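Fructosyl amine: oxygen oxidoreductase (Aspergillus fumigatus, PDB 3DJE) oxidatively deglycates fructosyl amino acids, the Amadori products of glucose and amines, as an FAD-dependent enzyme of the sarcosine oxidase-like (MSOX/MTOX) family. Local coordinates at residues V111-G116 with K147-R152; V54-Q59 with T94-S99. All coordinates share one frame; numbering follows the deposited sequence.

Contacts 1 and 2 meet through strands 96-100 and 147-151, antiparallel neighbours in one mixed sheet, joined by probable backbone hydrogen bonds from Tyr149 N to Met98 O and from Ala151 N to Leu96 O. Each contact has one segment in this sheet; the other packs against it, from strand 53-55 in contact 2 and from the end of helix 103-113 in contact 1. The centres of contacts 1 and 2 are 8 Å apart. Contact 2 closes before contact 1 opens, and strand 96-100 leads into helix 103-113. The strand pair thus links Val54, beside flavin and ligand, through Leu96 and the backbone ladder to the helix end at the surface.

Contact 1. Residues V111-G116 with K147-R152; sequences VRVRPG and KGYFAR
Pro115 lies over one face of the Tyr149 ring, a compact example of a CH-pi contact between the 3-10 turn that follows a helix and a strand. Its CB stands 3.7 Å from the ring centroid and only 18° off the ring normal, displaced toward the CZ and CE1 rim. From Pro115, CG continues along the phenol end and comes within 3.7 Å of Tyr149 OH, so two ring carbons of the proline follow the outer half of the aromatic face. Val113 meets the other end of the same side chain: its CG1 is 4.0 Å from Tyr149 CD2 and about equally close to Tyr149 CB, approaching the ring at a slant. In Val113 this methyl is anti to the backbone N (chi1 174°), which turns it to the base of the tyrosine. The ring itself reaches the helix end because Tyr149 CG is anti to its carbonyl carbon (chi1 -61°). Between the two apolar residues Arg114, with positive phi, ends the helical course and sends its side chain away from the strand to salt bridges with Glu117 and Glu71. Leu109 of the same helix and Glu123 of strand 122-124 also touch Tyr149. The interface is modest, 140 Å², and no hydrogen bond or salt bridge crosses it. The mutual position of the two segments therefore depends on shape complementarity, ring face against proline and ring base against the valine methyl.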
ATOM      1  N   VAL A 111     -17.348  11.204  -1.339  1.00 16.49           N
ATOM      2  CA  VAL A 111     -16.811  10.587  -2.557  1.00 16.94           C
ATOM      3  C   VAL A 111     -16.280   9.201  -2.240  1.00 16.88           C
ATOM      4  O   VAL A 111     -16.490   8.255  -3.001  1.00 17.00           O
ATOM      5  CB  VAL A 111     -15.673  11.430  -3.189  1.00 16.75           C
ATOM      6  CG1 VAL A 111     -15.006  10.669  -4.314  1.00 17.78           C
ATOM      7  CG2 VAL A 111     -16.216  12.758  -3.709  1.00 17.93           C
ATOM      8  N   ARG A 112     -15.591   9.092  -1.109  1.00 17.06           N
ATOM      9  CA  ARG A 112     -14.958   7.835  -0.726  1.00 17.76           C
ATOM     10  C   ARG A 112     -15.968   6.756  -0.337  1.00 17.59           C
ATOM     11  O   ARG A 112     -15.875   5.605  -0.797  1.00 18.31           O
ATOM     12  CB  ARG A 112     -13.942   8.086   0.385  1.00 17.69           C
ATOM     13  CG  ARG A 112     -12.746   8.912  -0.135  1.00 17.79           C
ATOM     14  CD  ARG A 112     -11.539   8.976   0.812  1.00 19.67           C
ATOM     15  NE  ARG A 112     -11.039   7.654   1.205  1.00 22.02           N
ATOM     16  CZ  ARG A 112      -9.961   7.462   1.962  1.00 21.63           C
ATOM     17  NH1 ARG A 112      -9.261   8.505   2.391  1.00 21.96           N
ATOM     18  NH2 ARG A 112      -9.584   6.233   2.298  1.00 22.77           N
ATOM     19  N   VAL A 113     -16.951   7.147   0.471  1.00 16.98           N
ATOM     20  CA  VAL A 113     -17.889   6.213   1.085  1.00 17.64           C
ATOM     21  C   VAL A 113     -19.168   5.990   0.258  1.00 18.10           C
ATOM     22  O   VAL A 113     -19.765   4.907   0.317  1.00 18.37           O
ATOM     23  CB  VAL A 113     -18.239   6.688   2.539  1.00 17.78           C
ATOM     24  CG1 VAL A 113     -19.333   5.813   3.183  1.00 18.87           C
ATOM     25  CG2 VAL A 113     -16.998   6.676   3.406  1.00 18.31           C
ATOM     26  N   ARG A 114     -19.576   7.001  -0.517  1.00 18.47           N
ATOM     27  CA  ARG A 114     -20.832   6.951  -1.297  1.00 19.13           C
ATOM     28  C   ARG A 114     -22.002   6.441  -0.445  1.00 20.00           C
ATOM     29  O   ARG A 114     -22.595   5.396  -0.749  1.00 18.65           O
ATOM     30  CB  ARG A 114     -20.673   6.106  -2.567  1.00 19.22           C
ATOM     31  CG  ARG A 114     -19.636   6.654  -3.530  1.00 20.21           C
ATOM     32  CD  ARG A 114     -19.669   5.899  -4.836  1.00 23.28           C
ATOM     33  NE  ARG A 114     -19.259   4.512  -4.659  1.00 25.46           N
ATOM     34  CZ  ARG A 114     -19.497   3.548  -5.544  1.00 26.65           C
ATOM     35  NH1 ARG A 114     -20.161   3.816  -6.663  1.00 27.51           N
ATOM     36  NH2 ARG A 114     -19.086   2.315  -5.301  1.00 27.71           N
ATOM     37  N   PRO A 115     -22.328   7.174   0.640  1.00 20.76           N
ATOM     38  CA  PRO A 115     -23.288   6.656   1.617  1.00 21.57           C
ATOM     39  C   PRO A 115     -24.694   6.455   1.053  1.00 22.44           C
ATOM     40  O   PRO A 115     -25.451   5.607   1.554  1.00 23.06           O
ATOM     41  CB  PRO A 115     -23.289   7.730   2.715  1.00 21.81           C
ATOM     42  CG  PRO A 115     -22.829   8.979   2.034  1.00 21.95           C
ATOM     43  CD  PRO A 115     -21.832   8.515   1.012  1.00 21.03           C
ATOM     44  N   GLY A 116     -25.035   7.210   0.009  1.00 23.29           N
ATOM     45  CA  GLY A 116     -26.360   7.099  -0.611  1.00 23.99           C
ATOM     46  C   GLY A 116     -26.575   5.795  -1.358  1.00 24.79           C
ATOM     47  O   GLY A 116     -27.707   5.453  -1.738  1.00 25.13           O
ATOM     48  N   LYS A 147     -17.641  13.107  12.302  1.00 15.90           N
ATOM     49  CA  LYS A 147     -18.885  12.671  11.714  1.00 16.17           C
ATOM     50  C   LYS A 147     -18.524  11.596  10.714  1.00 15.30           C
ATOM     51  O   LYS A 147     -17.554  11.744   9.966  1.00 14.91           O
ATOM     52  CB  LYS A 147     -19.565  13.814  10.969  1.00 16.83           C
ATOM     53  CG  LYS A 147     -20.955  13.463  10.476  1.00 20.91           C
ATOM     54  CD  LYS A 147     -21.586  14.591   9.671  1.00 26.10           C
ATOM     55  CE  LYS A 147     -22.897  14.132   9.040  1.00 27.98           C
ATOM     56  NZ  LYS A 147     -22.681  13.231   7.879  1.00 31.76           N
ATOM     57  N   GLY A 148     -19.297  10.526  10.664  1.00 14.83           N
ATOM     58  CA  GLY A 148     -18.924   9.474   9.731  1.00 14.69           C
ATOM     59  C   GLY A 148     -19.943   8.393   9.524  1.00 14.50           C
ATOM     60  O   GLY A 148     -21.105   8.523   9.938  1.00 14.10           O
ATOM     61  N   TYR A 149     -19.480   7.322   8.885  1.00 14.26           N
ATOM     62  CA  TYR A 149     -20.324   6.197   8.498  1.00 14.92           C
ATOM     63  C   TYR A 149     -19.696   4.892   8.931  1.00 14.83           C
ATOM     64  O   TYR A 149     -18.522   4.636   8.641  1.00 14.77           O
ATOM     65  CB  TYR A 149     -20.529   6.179   6.987  1.00 16.53           C
ATOM     66  CG  TYR A 149     -21.209   7.423   6.488  1.00 18.64           C
ATOM     67  CD1 TYR A 149     -22.588   7.586   6.636  1.00 20.07           C
ATOM     68  CD2 TYR A 149     -20.474   8.455   5.903  1.00 20.16           C
ATOM     69  CE1 TYR A 149     -23.224   8.751   6.193  1.00 22.20           C
ATOM     70  CE2 TYR A 149     -21.098   9.617   5.457  1.00 22.23           C
ATOM     71  CZ  TYR A 149     -22.467   9.757   5.605  1.00 20.96           C
ATOM     72  OH  TYR A 149     -23.069  10.914   5.150  1.00 23.26           O
ATOM     73  N   PHE A 150     -20.481   4.066   9.619  1.00 13.86           N
ATOM     74  CA  PHE A 150     -20.001   2.773  10.093  1.00 13.19           C
ATOM     75  C   PHE A 150     -20.516   1.631   9.233  1.00 13.29           C
ATOM     76  O   PHE A 150     -21.726   1.478   9.062  1.00 12.83           O
ATOM     77  CB  PHE A 150     -20.392   2.553  11.562  1.00 13.73           C
ATOM     78  CG  PHE A 150     -19.887   1.257  12.147  1.00 14.52           C
ATOM     79  CD1 PHE A 150     -18.520   0.954  12.159  1.00 14.52           C
ATOM     80  CD2 PHE A 150     -20.780   0.335  12.704  1.00 16.59           C
ATOM     81  CE1 PHE A 150     -18.055  -0.253  12.702  1.00 15.13           C
ATOM     82  CE2 PHE A 150     -20.319  -0.883  13.260  1.00 17.13           C
ATOM     83  CZ  PHE A 150     -18.957  -1.173  13.258  1.00 16.94           C
ATOM     84  N   ALA A 151     -19.593   0.849   8.683  1.00 12.22           N
ATOM     85  CA  ALA A 151     -19.933  -0.375   7.975  1.00 12.98           C
ATOM     86  C   ALA A 151     -19.755  -1.494   8.990  1.00 13.26           C
ATOM     87  O   ALA A 151     -18.644  -1.760   9.465  1.00 13.13           O
ATOM     88  CB  ALA A 151     -19.027  -0.583   6.755  1.00 13.77           C
ATOM     89  N   ARG A 152     -20.864  -2.137   9.336  1.00 13.57           N
ATOM     90  CA  ARG A 152     -20.855  -3.187  10.359  1.00 15.04           C
ATOM     91  C   ARG A 152     -20.073  -4.428   9.929  1.00 15.82           C
ATOM     92  O   ARG A 152     -19.478  -5.127  10.767  1.00 16.57           O
ATOM     93  CB  ARG A 152     -22.283  -3.601  10.717  1.00 15.40           C
ATOM     94  CG  ARG A 152     -23.175  -2.446  11.198  1.00 16.38           C
ATOM     95  CD  ARG A 152     -24.542  -3.005  11.538  1.00 17.27           C
ATOM     96  NE  ARG A 152     -25.543  -2.039  11.995  1.00 16.82           N
ATOM     97  CZ  ARG A 152     -25.866  -1.840  13.271  1.00 16.90           C
ATOM     98  NH1 ARG A 152     -25.225  -2.498  14.230  1.00 16.82           N
ATOM     99  NH2 ARG A 152     -26.823  -0.974  13.592  1.00 15.62           N
TER

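Contact 2. Residues V54-Q59 with T94-S99; sequences VISSGQ and TGLLMS. With FAD (flavin-adenine dinucleotide), chain C.
Apolar contact between the segments centres on one methyl, Leu96 CD2, which reaches Ser56 CB at 3.6 Å and Val54 CG1 at 4.1 Å. The leucine and valine side chains cross at about a right angle. Leu96 CG, anti to the backbone N (chi1 166°), is carried out from the strand, and CD2, roughly anti to CA, continues the line to residues 54 and 56.

No hydrogen bond joins the two segments; the strong ones of Val54 go to the flavin. Val54 N donates to FAD O4 over 2.7 Å, and FAD N3 donates to Val54 O over 3.0 Å with a nearly straight angle of 167°. This complementary pair holds the pyrimidine edge at two points, which should limit its rotation about either bond, and Val54 CB and CG2 lie close to the same O4. The bound thioether FSA, which resembles a fructosyl amino acid, touches both residues that meet Leu96, and Val54 is part of its pocket. Within residues 54-59, Gly58 N makes a weak bond to Ser56 OG.

Strand 53-55 is an edge of a small antiparallel sheet, bonded through Ile55 to Gly156. Strand 96-100 lies between strands 147-151 and 256-259, with Phe258 of the latter touching Val54, and helix 103-113 packs on selenomethionine Met98.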
ATOM      1  N   VAL A  54      -6.142  -1.994   5.793  1.00 10.55           N
ATOM      2  CA  VAL A  54      -7.591  -1.902   5.618  1.00 11.25           C
ATOM      3  C   VAL A  54      -7.999  -2.576   4.302  1.00 10.78           C
ATOM      4  O   VAL A  54      -7.381  -2.344   3.254  1.00 11.15           O
ATOM      5  CB  VAL A  54      -8.071  -0.436   5.578  1.00 11.32           C
ATOM      6  CG1 VAL A  54      -9.595  -0.392   5.524  1.00 12.56           C
ATOM      7  CG2 VAL A  54      -7.598   0.325   6.793  1.00 12.33           C
ATOM      8  N   ILE A  55      -9.062  -3.371   4.366  1.00 11.16           N
ATOM      9  CA  ILE A  55      -9.687  -3.957   3.183  1.00 11.88           C
ATOM     10  C   ILE A  55     -11.115  -3.412   3.094  1.00 12.95           C
ATOM     11  O   ILE A  55     -11.957  -3.719   3.939  1.00 13.19           O
ATOM     12  CB  ILE A  55      -9.721  -5.508   3.268  1.00 11.68           C
ATOM     13  CG1 ILE A  55      -8.332  -6.077   3.621  1.00 11.47           C
ATOM     14  CG2 ILE A  55     -10.342  -6.106   1.987  1.00 13.02           C
ATOM     15  CD1 ILE A  55      -7.229  -5.745   2.627  1.00 11.22           C
ATOM     16  N   SER A  56     -11.357  -2.588   2.084  1.00 14.71           N
ATOM     17  CA  SER A  56     -12.669  -1.966   1.884  1.00 16.84           C
ATOM     18  C   SER A  56     -12.863  -1.561   0.430  1.00 17.39           C
ATOM     19  O   SER A  56     -11.898  -1.475  -0.326  1.00 17.19           O
ATOM     20  CB  SER A  56     -12.816  -0.738   2.777  1.00 18.46           C
ATOM     21  OG  SER A  56     -12.311   0.409   2.121  1.00 21.70           O
ATOM     22  N   SER A  57     -14.114  -1.279   0.061  1.00 18.17           N
ATOM     23  CA  SER A  57     -14.472  -0.933  -1.321  1.00 19.40           C
ATOM     24  C   SER A  57     -14.532   0.577  -1.625  1.00 19.52           C
ATOM     25  O   SER A  57     -15.120   0.977  -2.635  1.00 21.03           O
ATOM     26  CB  SER A  57     -15.811  -1.588  -1.678  1.00 19.57           C
ATOM     27  OG  SER A  57     -16.810  -1.188  -0.759  1.00 22.82           O
ATOM     28  N   GLY A  58     -13.900   1.397  -0.789  1.00 18.86           N
ATOM     29  CA  GLY A  58     -13.887   2.859  -0.973  1.00 17.99           C
ATOM     30  C   GLY A  58     -13.438   3.351  -2.343  1.00 17.50           C
ATOM     31  O   GLY A  58     -12.572   2.740  -2.975  1.00 17.39           O
ATOM     32  N   GLN A  59     -14.042   4.446  -2.799  1.00 16.78           N
ATOM     33  CA  GLN A  59     -13.701   5.060  -4.090  1.00 16.78           C
ATOM     34  C   GLN A  59     -12.775   6.253  -3.918  1.00 16.79           C
ATOM     35  O   GLN A  59     -12.693   6.815  -2.835  1.00 16.67           O
ATOM     36  CB  GLN A  59     -14.969   5.494  -4.837  1.00 16.41           C
ATOM     37  CG  GLN A  59     -15.798   4.311  -5.366  1.00 18.77           C
ATOM     38  CD  GLN A  59     -15.135   3.570  -6.531  1.00 20.70           C
ATOM     39  OE1 GLN A  59     -15.419   2.395  -6.781  1.00 25.60           O
ATOM     40  NE2 GLN A  59     -14.274   4.249  -7.253  1.00 19.48           N
ATOM     41  N   THR A  94     -14.176  -7.107  10.453  1.00 14.01           N
ATOM     42  CA  THR A  94     -14.480  -6.462  11.742  1.00 13.90           C
ATOM     43  C   THR A  94     -15.434  -5.296  11.594  1.00 12.98           C
ATOM     44  O   THR A  94     -15.913  -4.753  12.598  1.00 13.02           O
ATOM     45  CB  THR A  94     -13.212  -5.826  12.376  1.00 13.68           C
ATOM     46  OG1 THR A  94     -12.607  -4.928  11.421  1.00 14.99           O
ATOM     47  CG2 THR A  94     -12.213  -6.905  12.784  1.00 15.17           C
ATOM     48  N   GLY A  95     -15.665  -4.884  10.355  1.00 12.46           N
ATOM     49  CA  GLY A  95     -16.287  -3.605  10.099  1.00 12.37           C
ATOM     50  C   GLY A  95     -15.290  -2.447  10.152  1.00 12.24           C
ATOM     51  O   GLY A  95     -14.123  -2.601  10.561  1.00 11.80           O
ATOM     52  N   LEU A  96     -15.773  -1.277   9.744  1.00 12.00           N
ATOM     53  CA  LEU A  96     -14.919  -0.123   9.511  1.00 12.17           C
ATOM     54  C   LEU A  96     -15.696   1.164   9.691  1.00 11.60           C
ATOM     55  O   LEU A  96     -16.762   1.333   9.100  1.00 11.69           O
ATOM     56  CB  LEU A  96     -14.386  -0.175   8.074  1.00 11.93           C
ATOM     57  CG  LEU A  96     -13.735   1.081   7.467  1.00 13.27           C
ATOM     58  CD1 LEU A  96     -12.448   1.419   8.198  1.00 13.51           C
ATOM     59  CD2 LEU A  96     -13.468   0.869   5.984  1.00 12.89           C
ATOM     60  N   LEU A  97     -15.146   2.069  10.490  1.00 11.88           N
ATOM     61  CA  LEU A  97     -15.685   3.418  10.621  1.00 12.37           C
ATOM     62  C   LEU A  97     -14.877   4.307   9.690  1.00 12.42           C
ATOM     63  O   LEU A  97     -13.647   4.325   9.774  1.00 12.48           O
ATOM     64  CB  LEU A  97     -15.541   3.921  12.067  1.00 12.92           C
ATOM     65  CG  LEU A  97     -15.822   5.427  12.195  1.00 14.65           C
ATOM     66  CD1 LEU A  97     -17.337   5.665  12.107  1.00 14.90           C
ATOM     67  CD2 LEU A  97     -15.235   6.023  13.447  1.00 16.76           C
HETATM   68  N   MSE A  98     -15.571   5.043   8.813  1.00 12.55           N
HETATM   69  CA  MSE A  98     -14.944   6.070   7.968  1.00 13.97           C
HETATM   70  C   MSE A  98     -15.538   7.428   8.341  1.00 13.62           C
HETATM   71  O   MSE A  98     -16.752   7.597   8.300  1.00 12.98           O
HETATM   72  CB  MSE A  98     -15.217   5.774   6.495  1.00 15.25           C
HETATM   73  CG  MSE A  98     -14.485   4.547   5.970  1.00 18.29           C
HETATM   74 SE   MSE A  98     -12.592   4.896   5.937  1.00 34.31          SE
HETATM   75  CE  MSE A  98     -12.563   6.277   4.544  1.00 26.71           C
ATOM     76  N   SER A  99     -14.687   8.380   8.709  1.00 12.90           N
ATOM     77  CA  SER A  99     -15.167   9.655   9.271  1.00 13.27           C
ATOM     78  C   SER A  99     -14.288  10.823   8.844  1.00 14.00           C
ATOM     79  O   SER A  99     -13.212  10.620   8.280  1.00 13.22           O
ATOM     80  CB  SER A  99     -15.221   9.571  10.795  1.00 13.67           C
ATOM     81  OG  SER A  99     -13.940   9.309  11.326  1.00 15.26           O
TER
HETATM   82  PA  FAD C 500       6.008  -2.830  -2.236  1.00  9.66           P
HETATM   83  O1A FAD C 500       5.149  -3.836  -1.602  1.00 10.32           O
HETATM   84  O2A FAD C 500       6.581  -1.741  -1.386  1.00  9.99           O
HETATM   85  O5B FAD C 500       7.142  -3.670  -2.950  1.00 10.46           O
HETATM   86  C5B FAD C 500       8.268  -3.068  -3.595  1.00 10.37           C
HETATM   87  C4B FAD C 500       9.389  -4.115  -3.595  1.00 11.02           C
HETATM   88  O4B FAD C 500      10.392  -3.537  -4.450  1.00  9.92           O
HETATM   89  C3B FAD C 500       9.988  -4.188  -2.171  1.00 11.02           C
HETATM   90  O3B FAD C 500       9.886  -5.517  -1.633  1.00 12.08           O
HETATM   91  C2B FAD C 500      11.448  -3.779  -2.422  1.00  9.60           C
HETATM   92  O2B FAD C 500      12.391  -4.549  -1.611  1.00 12.18           O
HETATM   93  C1B FAD C 500      11.599  -4.024  -3.949  1.00 11.05           C
HETATM   94  N9A FAD C 500      12.843  -3.333  -4.407  1.00 10.58           N
HETATM   95  C8A FAD C 500      13.317  -2.123  -4.042  1.00 10.90           C
HETATM   96  N7A FAD C 500      14.503  -1.917  -4.652  1.00  9.14           N
HETATM   97  C5A FAD C 500      14.772  -2.999  -5.397  1.00  8.71           C
HETATM   98  C6A FAD C 500      15.840  -3.367  -6.223  1.00  9.40           C
HETATM   99  N6A FAD C 500      16.898  -2.536  -6.378  1.00 10.29           N
HETATM  100  N1A FAD C 500      15.797  -4.561  -6.844  1.00  9.55           N
HETATM  101  C2A FAD C 500      14.760  -5.393  -6.688  1.00  9.77           C
HETATM  102  N3A FAD C 500      13.726  -5.075  -5.903  1.00  8.96           N
HETATM  103  C4A FAD C 500      13.717  -3.887  -5.253  1.00  8.87           C
HETATM  104  N1  FAD C 500      -3.125  -0.257   1.002  1.00  9.29           N
HETATM  105  C2  FAD C 500      -4.366  -0.843   1.244  1.00  9.88           C
HETATM  106  O2  FAD C 500      -4.969  -1.462   0.366  1.00 10.41           O
HETATM  107  N3  FAD C 500      -4.935  -0.715   2.512  1.00  9.88           N
HETATM  108  C4  FAD C 500      -4.304  -0.011   3.533  1.00 11.21           C
HETATM  109  O4  FAD C 500      -4.837   0.078   4.646  1.00 10.70           O
HETATM  110  C4X FAD C 500      -3.064   0.590   3.268  1.00 10.49           C
HETATM  111  N5  FAD C 500      -2.411   1.317   4.262  1.00 11.11           N
HETATM  112  C5X FAD C 500      -1.108   1.755   4.044  1.00  9.98           C
HETATM  113  C6  FAD C 500      -0.399   2.291   5.115  1.00 11.30           C
HETATM  114  C7  FAD C 500       0.920   2.696   4.947  1.00 11.37           C
HETATM  115  C7M FAD C 500       1.644   3.301   6.157  1.00 11.77           C
HETATM  116  C8  FAD C 500       1.547   2.543   3.711  1.00 10.75           C
HETATM  117  C8M FAD C 500       3.038   2.923   3.550  1.00 11.57           C
HETATM  118  C9  FAD C 500       0.833   1.986   2.641  1.00 10.37           C
HETATM  119  C9A FAD C 500      -0.496   1.577   2.805  1.00  9.09           C
HETATM  120  N10 FAD C 500      -1.244   1.028   1.745  1.00  9.79           N
HETATM  121  C10 FAD C 500      -2.490   0.457   2.006  1.00  9.91           C
HETATM  122  C1' FAD C 500      -0.715   1.033   0.374  1.00  8.36           C
HETATM  123  C2' FAD C 500      -0.051  -0.311   0.067  1.00  8.62           C
HETATM  124  O2' FAD C 500       0.731  -0.742   1.203  1.00  9.46           O
HETATM  125  C3' FAD C 500       0.835  -0.161  -1.166  1.00  7.33           C
HETATM  126  O3' FAD C 500       0.098   0.529  -2.197  1.00  9.64           O
HETATM  127  C4' FAD C 500       1.269  -1.517  -1.735  1.00  8.43           C
HETATM  128  O4' FAD C 500       1.720  -2.402  -0.710  1.00  9.75           O
HETATM  129  C5' FAD C 500       2.406  -1.290  -2.738  1.00  9.58           C
HETATM  130  O5' FAD C 500       2.788  -2.544  -3.325  1.00  8.86           O
HETATM  131  P   FAD C 500       4.014  -2.608  -4.356  1.00  9.27           P
HETATM  132  O1P FAD C 500       3.790  -1.604  -5.439  1.00  9.53           O
HETATM  133  O2P FAD C 500       4.188  -4.038  -4.682  1.00  9.14           O
HETATM  134  O3P FAD C 500       5.293  -2.137  -3.502  1.00  9.07           O